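Local atomic coordinates of arginine kinase (Anthopleura japonica, PDB entry 4RF6), a protein that catalyses the reversible transfer of a phosphoryl group from ATP to L-arginine, giving N(omega)-phospho-L-arginine and ADP, with two phosphagen kinase units in one chain. Residues I413-E418 against D551-A556; V426-E431 against P439-I444; A494-L499 against E584-I589. All coordinates share one frame; numbering follows the deposited sequence.

Contact 1: residues I413-E418 against D551-A556; sequences INSGVE and DRFLEA
Ser-415 and Asn-414, neighbours on helix 409-418, each donate a side-chain hydrogen bond to a backbone carbonyl of helix 552-557. Ser-415 OG stands anti to its own backbone N (chi1 -167°), which carries the hydroxyl across to Phe-553 O at 2.6 Å. The donor lies in the carbonyl plane on a lone pair. The bond leaves OG at the edge of the Phe-553 ring, near its plane. Asn-414 also holds CG anti to N (chi1 -169°), and its ND2 meets Ala-556 O at 2.9 Å. This bond is nearly straight, and the acceptor sits in the plane of the amide, whose OD1 is turned to a weak bond from Arg-370. Between the two bonds lies the methyl of Ala-556, its CB 3.7 Å from Ser-415 CA and 4.1 Å from Glu-418 CB. A methyl group is small enough to let the helix backbones close in, and the two CA atoms of Ser-415 and Ala-556 come within 4.6 Å; the short side chain of serine suits the same place. The axes of the short segments 413-418 and 552-556 approach to 8.3 Å, with their N-to-C directions 130° apart.

Asp-551 is the N-cap of helix 552-557: its OD1 accepts from Phe-553 N and, at 3.2 Å, from Leu-554 N. Phe-553 CZ sits over one face of the Arg-552 guanidinium, offset toward its rim, and NH1 of that group forms a salt bridge with Asp-421. The arrangement is a helix-helix interface between the small helical N-terminal domain and the larger catalytic domain of a phosphagen kinase.

Contact 2: residues V426-E431 against P439-I444; sequences VYAGDE and PLFDKI
Segment 426-431 runs extended from Val-426 to Ala-428 without forming a regular strand, then bends at Gly-429, and it passes beside helix 438-448, which presents Leu-440, Phe-441 and Ile-444 to it. The backbones stay well apart, the nearest CA atoms, those of Val-426 and Phe-441, being 7.9 Å from each other, and side chains fill the interval. Val-426 is the central one. Its two methyls diverge: CG1, anti to the backbone N (chi1 -171°), approaches the Phe-441 ring at a slant, 3.5 Å from CZ, while CG2 reaches Ile-444 CD1 at 3.5 Å, a tight carbon pair, and meets Leu-440 CD2 tip to tip at 4.1 Å. Branching at CB thus lets one short residue serve three partners on the helix. Ala-428 CB lies 3.8 Å from Phe-441 CE2, and Tyr-427 O lies at the ring's edge, near its plane, 3.6 Å from CZ. Apolar residues suit this buried interface.

Helix 385-389 packs on both Val-426 and Ile-444, and helix 409-418 packs against Leu-440 and Phe-441. Helix 433-436 links the two segments, bringing Tyr-434 against the Phe-441 ring, while Gly-429 bonds through its backbone to Leu-495 in the catalytic domain.

Contact 3: residues A494-L499 against E584-I589; sequences ALTPGL and EDQLRI
Gln-586 reaches across to the loop before helix 501-516, where its NE2 donates to Ala-494 O at 2.8 Å. The N-H...O angle is 147°, and the acceptor lies in the plane of the amide while the donor is tilted 22° from the carbonyl plane. Beyond CG the chain is extended, carrying the amide to the loop. Both ends of that buried amide are used, since OE1 accepts from Val-490 N; a glutamine, with a donor and an acceptor on one long arm, fits the task. Ala-494 O is shared, taking a second bond from Gln-619 NE2. The Leu-499 side chain crosses that of Gln-586 obliquely, its CD2 3.7 Å from NE2.

Gln-586 stands just before strand 587-594, which lies beside strand 479-488 in the antiparallel sheet of the phosphagen kinase catalytic domain, and its side chain ties this end of the sheet to the loop. Thr-496 adds a less certain link: OG1 lies 3.2 Å from Glu-584 O, a weak hydrogen bond whose proton has another possible acceptor. Its backbone N donates to a water (2.9 Å) that only weakly approaches Asp-585 OD1; firmer donors to OD1 are Ser-628 OG and Asn-489 ND2, while Asn-489 OD1 accepts from Gln-586 N.

All three contacts belong to the second of the two approximate repeats, with centres 14 to 15 Å apart on the same side of the chain's centre. Contact 2 lies within the helical N-terminal domain and falls along the chain between the two segments of contact 1, which joins that domain to the catalytic domain. Contact 3, inside the catalytic domain, follows contact 2 and alternates with contact 1 in chain order. Tyr-427 packs on Ser-415, Phe-553 and Leu-554, bringing contacts 1 and 2 together; Ala-428 O packs on Pro-497 CG and Asp-430 on Leu-495, joining contacts 2 and 3; and Leu-554 touches Glu-584. Segment 426-431 thus touches both other contacts, consistent with a part in the interface between the two domains.

Contact 1: residues I413-E418 against D551-A556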
ATOM      1  N   ILE A 413      -4.113   8.707  22.093  1.00 12.60           N
ATOM      2  CA  ILE A 413      -4.547  10.096  22.183  1.00 15.48           C
ATOM      3  C   ILE A 413      -4.027  10.950  21.029  1.00 18.06           C
ATOM      4  O   ILE A 413      -4.409  12.116  20.889  1.00 17.65           O
ATOM      5  CB  ILE A 413      -4.112  10.725  23.521  1.00 21.21           C
ATOM      6  CG1 ILE A 413      -2.606  11.017  23.503  1.00 24.19           C
ATOM      7  CG2 ILE A 413      -4.483   9.805  24.688  1.00 18.26           C
ATOM      8  CD1 ILE A 413      -2.125  11.803  24.698  1.00 25.61           C
ATOM      9  N   ASN A 414      -3.173  10.366  20.192  1.00 20.69           N
ATOM     10  CA  ASN A 414      -2.478  11.127  19.149  1.00 20.01           C
ATOM     11  C   ASN A 414      -3.382  11.983  18.256  1.00 19.94           C
ATOM     12  O   ASN A 414      -3.091  13.154  18.012  1.00 20.27           O
ATOM     13  CB  ASN A 414      -1.582  10.214  18.299  1.00 20.92           C
ATOM     14  CG  ASN A 414      -0.652  11.000  17.393  1.00 24.59           C
ATOM     15  OD1 ASN A 414       0.291  11.642  17.865  1.00 24.14           O
ATOM     16  ND2 ASN A 414      -0.917  10.965  16.086  1.00 21.55           N
ATOM     17  N   SER A 415      -4.485  11.413  17.785  1.00 18.66           N
ATOM     18  CA  SER A 415      -5.379  12.145  16.894  1.00 20.92           C
ATOM     19  C   SER A 415      -5.985  13.376  17.562  1.00 21.03           C
ATOM     20  O   SER A 415      -6.242  14.386  16.902  1.00 20.52           O
ATOM     21  CB  SER A 415      -6.490  11.234  16.380  1.00 21.83           C
ATOM     22  OG  SER A 415      -7.167  11.841  15.294  1.00 19.90           O
ATOM     23  N   GLY A 416      -6.226  13.288  18.869  1.00 21.01           N
ATOM     24  CA  GLY A 416      -6.773  14.413  19.612  1.00 24.04           C
ATOM     25  C   GLY A 416      -5.706  15.442  19.939  1.00 26.76           C
ATOM     26  O   GLY A 416      -6.008  16.618  20.168  1.00 29.87           O
ATOM     27  N   VAL A 417      -4.454  14.994  19.971  1.00 25.24           N
ATOM     28  CA  VAL A 417      -3.324  15.899  20.160  1.00 28.55           C
ATOM     29  C   VAL A 417      -2.989  16.619  18.846  1.00 32.78           C
ATOM     30  O   VAL A 417      -2.690  17.817  18.848  1.00 34.44           O
ATOM     31  CB  VAL A 417      -2.092  15.166  20.738  1.00 28.97           C
ATOM     32  CG1 VAL A 417      -0.858  16.057  20.708  1.00 28.13           C
ATOM     33  CG2 VAL A 417      -2.363  14.716  22.165  1.00 28.94           C
ATOM     34  N   GLU A 418      -3.064  15.897  17.726  1.00 29.53           N
ATOM     35  CA  GLU A 418      -2.808  16.499  16.413  1.00 30.36           C
ATOM     36  C   GLU A 418      -3.994  17.319  15.905  1.00 28.58           C
ATOM     37  O   GLU A 418      -3.819  18.318  15.205  1.00 33.74           O
ATOM     38  CB  GLU A 418      -2.431  15.431  15.379  1.00 32.58           C
ATOM     39  CG  GLU A 418      -1.071  14.785  15.609  1.00 35.60           C
ATOM     40  CD  GLU A 418       0.085  15.774  15.517  1.00 39.01           C
ATOM     41  OE1 GLU A 418      -0.035  16.780  14.785  1.00 40.53           O
ATOM     42  OE2 GLU A 418       1.115  15.535  16.179  1.00 38.87           O
ATOM     43  N   ASP A 551     -10.200  10.649   6.794  1.00 25.70           N
ATOM     44  CA  ASP A 551      -9.861  12.052   7.011  1.00 24.52           C
ATOM     45  C   ASP A 551      -8.694  12.229   7.984  1.00 20.97           C
ATOM     46  O   ASP A 551      -8.100  11.246   8.429  1.00 20.81           O
ATOM     47  CB  ASP A 551     -11.088  12.858   7.457  1.00 27.37           C
ATOM     48  CG  ASP A 551     -11.647  12.409   8.801  1.00 28.13           C
ATOM     49  OD1 ASP A 551     -10.900  11.877   9.654  1.00 26.24           O
ATOM     50  OD2 ASP A 551     -12.860  12.616   9.007  1.00 29.32           O
ATOM     51  N   ARG A 552      -8.380  13.481   8.321  1.00 18.59           N
ATOM     52  CA  ARG A 552      -7.233  13.791   9.175  1.00 20.49           C
ATOM     53  C   ARG A 552      -7.343  13.185  10.576  1.00 17.80           C
ATOM     54  O   ARG A 552      -6.332  12.992  11.253  1.00 19.69           O
ATOM     55  CB  ARG A 552      -7.039  15.306   9.291  1.00 23.25           C
ATOM     56  CG  ARG A 552      -8.215  16.029   9.942  1.00 27.70           C
ATOM     57  CD  ARG A 552      -8.104  17.547   9.814  1.00 30.34           C
ATOM     58  NE  ARG A 552      -9.409  18.195   9.958  1.00 33.70           N
ATOM     59  CZ  ARG A 552      -9.849  18.778  11.071  1.00 39.15           C
ATOM     60  NH1 ARG A 552      -9.091  18.816  12.164  1.00 38.54           N
ATOM     61  NH2 ARG A 552     -11.054  19.333  11.086  1.00 40.13           N
ATOM     62  N   PHE A 553      -8.564  12.912  11.025  1.00 17.91           N
ATOM     63  CA  PHE A 553      -8.744  12.329  12.351  1.00 21.01           C
ATOM     64  C   PHE A 553      -8.317  10.869  12.313  1.00 20.45           C
ATOM     65  O   PHE A 553      -7.611  10.396  13.204  1.00 18.96           O
ATOM     66  CB  PHE A 553     -10.197  12.460  12.818  1.00 23.64           C
ATOM     67  CG  PHE A 553     -10.666  13.882  12.943  1.00 25.27           C
ATOM     68  CD1 PHE A 553     -10.272  14.665  14.020  1.00 25.71           C
ATOM     69  CD2 PHE A 553     -11.502  14.433  11.982  1.00 27.39           C
ATOM     70  CE1 PHE A 553     -10.698  15.975  14.132  1.00 27.47           C
ATOM     71  CE2 PHE A 553     -11.934  15.741  12.086  1.00 29.46           C
ATOM     72  CZ  PHE A 553     -11.534  16.515  13.160  1.00 28.54           C
ATOM     73  N   LEU A 554      -8.741  10.170  11.265  1.00 17.45           N
ATOM     74  CA  LEU A 554      -8.326   8.789  11.034  1.00 19.22           C
ATOM     75  C   LEU A 554      -6.840   8.681  10.688  1.00 18.09           C
ATOM     76  O   LEU A 554      -6.144   7.772  11.155  1.00 19.35           O
ATOM     77  CB  LEU A 554      -9.189   8.163   9.935  1.00 19.01           C
ATOM     78  CG  LEU A 554     -10.659   8.061  10.346  1.00 19.17           C
ATOM     79  CD1 LEU A 554     -11.539   7.457   9.257  1.00 22.21           C
ATOM     80  CD2 LEU A 554     -10.775   7.260  11.627  1.00 19.01           C
ATOM     81  N   GLU A 555      -6.357   9.607   9.864  1.00 17.21           N
ATOM     82  CA  GLU A 555      -4.940   9.655   9.517  1.00 17.93           C
ATOM     83  C   GLU A 555      -4.065   9.719  10.764  1.00 18.62           C
ATOM     84  O   GLU A 555      -3.100   8.956  10.902  1.00 16.86           O
ATOM     85  CB  GLU A 555      -4.653  10.853   8.602  1.00 21.70           C
ATOM     86  CG  GLU A 555      -3.178  11.021   8.252  1.00 25.21           C
ATOM     87  CD  GLU A 555      -2.639   9.903   7.371  1.00 26.63           C
ATOM     88  OE1 GLU A 555      -3.400   9.374   6.536  1.00 25.71           O
ATOM     89  OE2 GLU A 555      -1.448   9.558   7.518  1.00 30.97           O
ATOM     90  N   ALA A 556      -4.408  10.613  11.687  1.00 17.52           N
ATOM     91  CA  ALA A 556      -3.588  10.795  12.886  1.00 20.17           C
ATOM     92  C   ALA A 556      -3.759   9.641  13.878  1.00 19.85           C
ATOM     93  O   ALA A 556      -2.914   9.420  14.744  1.00 20.11           O
ATOM     94  CB  ALA A 556      -3.896  12.128  13.545  1.00 20.28           C
TER

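Contact 2: residues V426-E431 against P439-I444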
ATOM      1  N   VAL A 426      -9.744  10.309  21.213  1.00 18.49           N
ATOM      2  CA  VAL A 426      -9.132   9.065  21.678  1.00 18.03           C
ATOM      3  C   VAL A 426      -9.585   7.862  20.861  1.00 21.01           C
ATOM      4  O   VAL A 426     -10.786   7.630  20.671  1.00 18.12           O
ATOM      5  CB  VAL A 426      -9.396   8.825  23.168  1.00 16.03           C
ATOM      6  CG1 VAL A 426      -8.565   7.657  23.666  1.00 14.13           C
ATOM      7  CG2 VAL A 426      -9.029  10.065  23.962  1.00 21.56           C
ATOM      8  N   TYR A 427      -8.611   7.104  20.370  1.00 15.31           N
ATOM      9  CA  TYR A 427      -8.900   5.891  19.626  1.00 16.70           C
ATOM     10  C   TYR A 427      -8.219   4.742  20.347  1.00 17.54           C
ATOM     11  O   TYR A 427      -7.158   4.932  20.927  1.00 16.16           O
ATOM     12  CB  TYR A 427      -8.364   6.010  18.200  1.00 15.49           C
ATOM     13  CG  TYR A 427      -9.125   6.989  17.334  1.00 16.22           C
ATOM     14  CD1 TYR A 427      -8.857   8.355  17.379  1.00 18.64           C
ATOM     15  CD2 TYR A 427     -10.111   6.545  16.474  1.00 17.44           C
ATOM     16  CE1 TYR A 427      -9.562   9.252  16.576  1.00 20.44           C
ATOM     17  CE2 TYR A 427     -10.810   7.425  15.672  1.00 22.18           C
ATOM     18  CZ  TYR A 427     -10.541   8.769  15.724  1.00 23.19           C
ATOM     19  OH  TYR A 427     -11.257   9.625  14.911  1.00 25.29           O
ATOM     20  N   ALA A 428      -8.828   3.558  20.333  1.00 10.73           N
ATOM     21  CA  ALA A 428      -8.184   2.372  20.904  1.00 11.82           C
ATOM     22  C   ALA A 428      -7.461   1.596  19.804  1.00 14.25           C
ATOM     23  O   ALA A 428      -8.044   1.332  18.749  1.00 13.91           O
ATOM     24  CB  ALA A 428      -9.222   1.484  21.589  1.00 14.47           C
ATOM     25  N   GLY A 429      -6.201   1.231  20.038  1.00 17.08           N
ATOM     26  CA  GLY A 429      -5.443   0.470  19.055  1.00 14.31           C
ATOM     27  C   GLY A 429      -5.755  -1.015  19.144  1.00 12.21           C
ATOM     28  O   GLY A 429      -5.542  -1.769  18.189  1.00 14.79           O
ATOM     29  N   ASP A 430      -6.256  -1.438  20.301  1.00 11.23           N
ATOM     30  CA  ASP A 430      -6.649  -2.830  20.506  1.00 12.84           C
ATOM     31  C   ASP A 430      -7.580  -2.954  21.705  1.00 15.81           C
ATOM     32  O   ASP A 430      -7.794  -1.976  22.427  1.00 17.11           O
ATOM     33  CB  ASP A 430      -5.416  -3.755  20.643  1.00 14.89           C
ATOM     34  CG  ASP A 430      -4.504  -3.390  21.823  1.00 19.94           C
ATOM     35  OD1 ASP A 430      -4.955  -2.754  22.797  1.00 20.13           O
ATOM     36  OD2 ASP A 430      -3.313  -3.767  21.778  1.00 20.85           O
ATOM     37  N   GLU A 431      -8.132  -4.149  21.916  1.00 15.16           N
ATOM     38  CA  GLU A 431      -9.035  -4.399  23.047  1.00 15.29           C
ATOM     39  C   GLU A 431      -8.399  -4.041  24.385  1.00 16.79           C
ATOM     40  O   GLU A 431      -9.056  -3.492  25.273  1.00 15.47           O
ATOM     41  CB  GLU A 431      -9.471  -5.871  23.068  1.00 14.69           C
ATOM     42  CG  GLU A 431     -10.122  -6.317  24.394  1.00 16.23           C
ATOM     43  CD  GLU A 431     -10.843  -7.648  24.266  1.00 24.01           C
ATOM     44  OE1 GLU A 431     -11.339  -8.166  25.290  1.00 25.61           O
ATOM     45  OE2 GLU A 431     -10.924  -8.167  23.131  1.00 26.12           O
ATOM     46  N   PRO A 439      -8.461   4.231  33.125  1.00 16.19           N
ATOM     47  CA  PRO A 439      -8.660   5.516  33.805  1.00 18.87           C
ATOM     48  C   PRO A 439      -8.969   6.658  32.840  1.00 19.76           C
ATOM     49  O   PRO A 439      -9.626   7.621  33.247  1.00 20.55           O
ATOM     50  CB  PRO A 439      -7.320   5.747  34.504  1.00 18.52           C
ATOM     51  CG  PRO A 439      -6.859   4.377  34.839  1.00 20.76           C
ATOM     52  CD  PRO A 439      -7.264   3.536  33.643  1.00 18.89           C
ATOM     53  N   LEU A 440      -8.528   6.549  31.588  1.00 19.25           N
ATOM     54  CA  LEU A 440      -8.901   7.534  30.573  1.00 20.21           C
ATOM     55  C   LEU A 440     -10.139   7.112  29.780  1.00 21.79           C
ATOM     56  O   LEU A 440     -11.084   7.894  29.627  1.00 19.35           O
ATOM     57  CB  LEU A 440      -7.744   7.805  29.603  1.00 19.05           C
ATOM     58  CG  LEU A 440      -8.132   8.816  28.519  1.00 17.90           C
ATOM     59  CD1 LEU A 440      -8.474  10.141  29.174  1.00 19.23           C
ATOM     60  CD2 LEU A 440      -7.056   9.007  27.456  1.00 16.52           C
ATOM     61  N   PHE A 441     -10.122   5.881  29.266  1.00 17.62           N
ATOM     62  CA  PHE A 441     -11.201   5.390  28.411  1.00 18.09           C
ATOM     63  C   PHE A 441     -12.562   5.314  29.115  1.00 20.00           C
ATOM     64  O   PHE A 441     -13.587   5.618  28.500  1.00 18.73           O
ATOM     65  CB  PHE A 441     -10.843   4.026  27.805  1.00 14.03           C
ATOM     66  CG  PHE A 441      -9.992   4.110  26.561  1.00 19.39           C
ATOM     67  CD1 PHE A 441      -8.605   4.083  26.648  1.00 20.03           C
ATOM     68  CD2 PHE A 441     -10.585   4.198  25.302  1.00 19.11           C
ATOM     69  CE1 PHE A 441      -7.817   4.158  25.511  1.00 20.46           C
ATOM     70  CE2 PHE A 441      -9.810   4.271  24.159  1.00 20.15           C
ATOM     71  CZ  PHE A 441      -8.419   4.248  24.263  1.00 19.93           C
ATOM     72  N   ASP A 442     -12.582   4.910  30.387  1.00 19.01           N
ATOM     73  CA  ASP A 442     -13.850   4.812  31.124  1.00 18.60           C
ATOM     74  C   ASP A 442     -14.565   6.153  31.147  1.00 18.60           C
ATOM     75  O   ASP A 442     -15.778   6.232  30.949  1.00 18.44           O
ATOM     76  CB  ASP A 442     -13.623   4.363  32.567  1.00 17.96           C
ATOM     77  CG  ASP A 442     -13.204   2.918  32.676  1.00 20.84           C
ATOM     78  OD1 ASP A 442     -13.181   2.223  31.639  1.00 21.37           O
ATOM     79  OD2 ASP A 442     -12.911   2.482  33.811  1.00 18.87           O
ATOM     80  N   LYS A 443     -13.798   7.208  31.403  1.00 14.42           N
ATOM     81  CA  LYS A 443     -14.346   8.556  31.502  1.00 19.26           C
ATOM     82  C   LYS A 443     -14.893   9.057  30.167  1.00 22.15           C
ATOM     83  O   LYS A 443     -15.919   9.737  30.120  1.00 22.73           O
ATOM     84  CB  LYS A 443     -13.286   9.525  32.042  1.00 21.30           C
ATOM     85  CG  LYS A 443     -12.963   9.309  33.517  1.00 26.14           C
ATOM     86  CD  LYS A 443     -11.781  10.157  33.981  1.00 32.65           C
ATOM     87  CE  LYS A 443     -11.391   9.828  35.429  1.00 34.84           C
ATOM     88  NZ  LYS A 443     -10.880   8.427  35.583  1.00 31.55           N
ATOM     89  N   ILE A 444     -14.207   8.724  29.078  1.00 21.27           N
ATOM     90  CA  ILE A 444     -14.664   9.139  27.749  1.00 20.52           C
ATOM     91  C   ILE A 444     -15.881   8.332  27.300  1.00 18.04           C
ATOM     92  O   ILE A 444     -16.829   8.891  26.743  1.00 19.33           O
ATOM     93  CB  ILE A 444     -13.532   9.066  26.709  1.00 21.36           C
ATOM     94  CG1 ILE A 444     -12.575  10.235  26.910  1.00 25.34           C
ATOM     95  CG2 ILE A 444     -14.076   9.126  25.296  1.00 20.15           C
ATOM     96  CD1 ILE A 444     -11.146   9.867  26.690  1.00 26.04           C
TER

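Contact 3: residues A494-L499 against E584-I589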
ATOM      1  N   ALA A 494      -5.830  -6.807  16.452  1.00 14.18           N
ATOM      2  CA  ALA A 494      -5.865  -5.461  17.015  1.00 15.09           C
ATOM      3  C   ALA A 494      -7.125  -4.787  16.486  1.00 15.72           C
ATOM      4  O   ALA A 494      -7.857  -5.365  15.667  1.00 14.79           O
ATOM      5  CB  ALA A 494      -4.633  -4.681  16.600  1.00 18.02           C
ATOM      6  N   LEU A 495      -7.396  -3.568  16.935  1.00 12.58           N
ATOM      7  CA  LEU A 495      -8.454  -2.800  16.290  1.00 14.58           C
ATOM      8  C   LEU A 495      -7.796  -2.081  15.119  1.00 16.79           C
ATOM      9  O   LEU A 495      -6.575  -2.140  14.971  1.00 16.89           O
ATOM     10  CB  LEU A 495      -9.125  -1.844  17.273  1.00 12.95           C
ATOM     11  CG  LEU A 495      -9.918  -2.562  18.373  1.00 12.80           C
ATOM     12  CD1 LEU A 495     -10.206  -1.656  19.561  1.00 13.68           C
ATOM     13  CD2 LEU A 495     -11.218  -3.098  17.804  1.00  9.15           C
ATOM     14  N   THR A 496      -8.589  -1.432  14.274  1.00 15.24           N
ATOM     15  CA  THR A 496      -8.058  -0.751  13.089  1.00 14.42           C
ATOM     16  C   THR A 496      -6.819   0.146  13.312  1.00 14.05           C
ATOM     17  O   THR A 496      -5.877   0.095  12.513  1.00 14.32           O
ATOM     18  CB  THR A 496      -9.177   0.013  12.339  1.00 16.81           C
ATOM     19  OG1 THR A 496     -10.119  -0.937  11.814  1.00 21.77           O
ATOM     20  CG2 THR A 496      -8.610   0.802  11.191  1.00 21.88           C
ATOM     21  N   PRO A 497      -6.804   0.964  14.386  1.00 14.60           N
ATOM     22  CA  PRO A 497      -5.638   1.851  14.532  1.00 14.71           C
ATOM     23  C   PRO A 497      -4.346   1.110  14.854  1.00 17.49           C
ATOM     24  O   PRO A 497      -3.266   1.675  14.652  1.00 20.28           O
ATOM     25  CB  PRO A 497      -6.019   2.734  15.723  1.00 14.19           C
ATOM     26  CG  PRO A 497      -7.520   2.691  15.771  1.00 17.04           C
ATOM     27  CD  PRO A 497      -7.855   1.288  15.368  1.00 13.03           C
ATOM     28  N   GLY A 498      -4.442  -0.118  15.361  1.00 16.78           N
ATOM     29  CA  GLY A 498      -3.255  -0.840  15.795  1.00 15.07           C
ATOM     30  C   GLY A 498      -2.848  -1.984  14.883  1.00 16.03           C
ATOM     31  O   GLY A 498      -1.888  -2.703  15.169  1.00 16.42           O
ATOM     32  N   LEU A 499      -3.577  -2.148  13.780  1.00 17.17           N
ATOM     33  CA  LEU A 499      -3.350  -3.266  12.861  1.00 16.64           C
ATOM     34  C   LEU A 499      -1.952  -3.271  12.249  1.00 18.49           C
ATOM     35  O   LEU A 499      -1.429  -2.223  11.857  1.00 15.98           O
ATOM     36  CB  LEU A 499      -4.381  -3.251  11.724  1.00 16.31           C
ATOM     37  CG  LEU A 499      -5.821  -3.662  12.002  1.00 16.96           C
ATOM     38  CD1 LEU A 499      -6.659  -3.550  10.728  1.00 19.90           C
ATOM     39  CD2 LEU A 499      -5.882  -5.077  12.548  1.00 16.92           C
ATOM     40  N   GLU A 584     -13.051   2.375   8.409  1.00 23.88           N
ATOM     41  CA  GLU A 584     -12.766   2.920   9.743  1.00 23.03           C
ATOM     42  C   GLU A 584     -12.744   1.797  10.776  1.00 21.70           C
ATOM     43  O   GLU A 584     -11.888   1.763  11.665  1.00 24.45           O
ATOM     44  CB  GLU A 584     -13.807   3.972  10.137  1.00 29.53           C
ATOM     45  CG  GLU A 584     -13.529   4.666  11.473  1.00 35.70           C
ATOM     46  CD  GLU A 584     -14.538   5.761  11.789  1.00 41.30           C
ATOM     47  OE1 GLU A 584     -15.452   5.984  10.969  1.00 40.98           O
ATOM     48  OE2 GLU A 584     -14.415   6.402  12.853  1.00 44.23           O
ATOM     49  N   ASP A 585     -13.715   0.898  10.665  1.00 18.75           N
ATOM     50  CA  ASP A 585     -13.678  -0.364  11.385  1.00 18.49           C
ATOM     51  C   ASP A 585     -13.381  -1.464  10.374  1.00 17.13           C
ATOM     52  O   ASP A 585     -13.428  -1.239   9.159  1.00 17.15           O
ATOM     53  CB  ASP A 585     -15.009  -0.636  12.089  1.00 18.81           C
ATOM     54  CG  ASP A 585     -15.225   0.259  13.291  1.00 21.20           C
ATOM     55  OD1 ASP A 585     -14.655  -0.047  14.359  1.00 17.77           O
ATOM     56  OD2 ASP A 585     -15.961   1.263  13.164  1.00 23.27           O
ATOM     57  N   GLN A 586     -13.066  -2.651  10.872  1.00 14.00           N
ATOM     58  CA  GLN A 586     -12.733  -3.757   9.991  1.00 16.84           C
ATOM     59  C   GLN A 586     -13.960  -4.151   9.179  1.00 16.52           C
ATOM     60  O   GLN A 586     -13.856  -4.486   7.996  1.00 18.34           O
ATOM     61  CB  GLN A 586     -12.157  -4.909  10.818  1.00 16.68           C
ATOM     62  CG  GLN A 586     -10.808  -4.502  11.446  1.00 15.25           C
ATOM     63  CD  GLN A 586     -10.411  -5.306  12.671  1.00 17.01           C
ATOM     64  OE1 GLN A 586     -10.947  -6.384  12.933  1.00 15.03           O
ATOM     65  NE2 GLN A 586      -9.454  -4.777  13.430  1.00 13.14           N
ATOM     66  N   LEU A 587     -15.125  -4.054   9.817  1.00 15.30           N
ATOM     67  CA  LEU A 587     -16.400  -4.333   9.169  1.00 17.96           C
ATOM     68  C   LEU A 587     -17.413  -3.218   9.401  1.00 18.58           C
ATOM     69  O   LEU A 587     -17.693  -2.848  10.550  1.00 19.91           O
ATOM     70  CB  LEU A 587     -16.983  -5.646   9.686  1.00 19.02           C
ATOM     71  CG  LEU A 587     -16.169  -6.894   9.375  1.00 23.54           C
ATOM     72  CD1 LEU A 587     -16.693  -8.093  10.137  1.00 21.75           C
ATOM     73  CD2 LEU A 587     -16.213  -7.153   7.876  1.00 25.53           C
ATOM     74  N   ARG A 588     -17.956  -2.683   8.310  1.00 16.46           N
ATOM     75  CA  ARG A 588     -19.154  -1.856   8.396  1.00 20.27           C
ATOM     76  C   ARG A 588     -20.229  -2.556   7.578  1.00 20.90           C
ATOM     77  O   ARG A 588     -20.087  -2.739   6.364  1.00 19.98           O
ATOM     78  CB  ARG A 588     -18.909  -0.446   7.873  1.00 27.91           C
ATOM     79  CG  ARG A 588     -20.066   0.493   8.179  1.00 34.91           C
ATOM     80  CD  ARG A 588     -20.101   1.672   7.229  1.00 40.86           C
ATOM     81  NE  ARG A 588     -19.763   2.925   7.894  1.00 46.39           N
ATOM     82  CZ  ARG A 588     -20.286   4.102   7.562  1.00 51.90           C
ATOM     83  NH1 ARG A 588     -21.171   4.179   6.576  1.00 52.39           N
ATOM     84  NH2 ARG A 588     -19.929   5.200   8.215  1.00 54.36           N
ATOM     85  N   ILE A 589     -21.297  -2.963   8.254  1.00 21.26           N
ATOM     86  CA  ILE A 589     -22.276  -3.868   7.665  1.00 21.06           C
ATOM     87  C   ILE A 589     -23.631  -3.180   7.596  1.00 21.56           C
ATOM     88  O   ILE A 589     -24.156  -2.741   8.620  1.00 18.03           O
ATOM     89  CB  ILE A 589     -22.357  -5.169   8.481  1.00 19.24           C
ATOM     90  CG1 ILE A 589     -20.942  -5.710   8.720  1.00 18.40           C
ATOM     91  CG2 ILE A 589     -23.232  -6.197   7.768  1.00 20.00           C
ATOM     92  CD1 ILE A 589     -20.848  -6.928   9.630  1.00 19.51           C
TER
HETATM   93  O   HOH W   1     -11.410  -0.892  14.826  1.00 16.37           O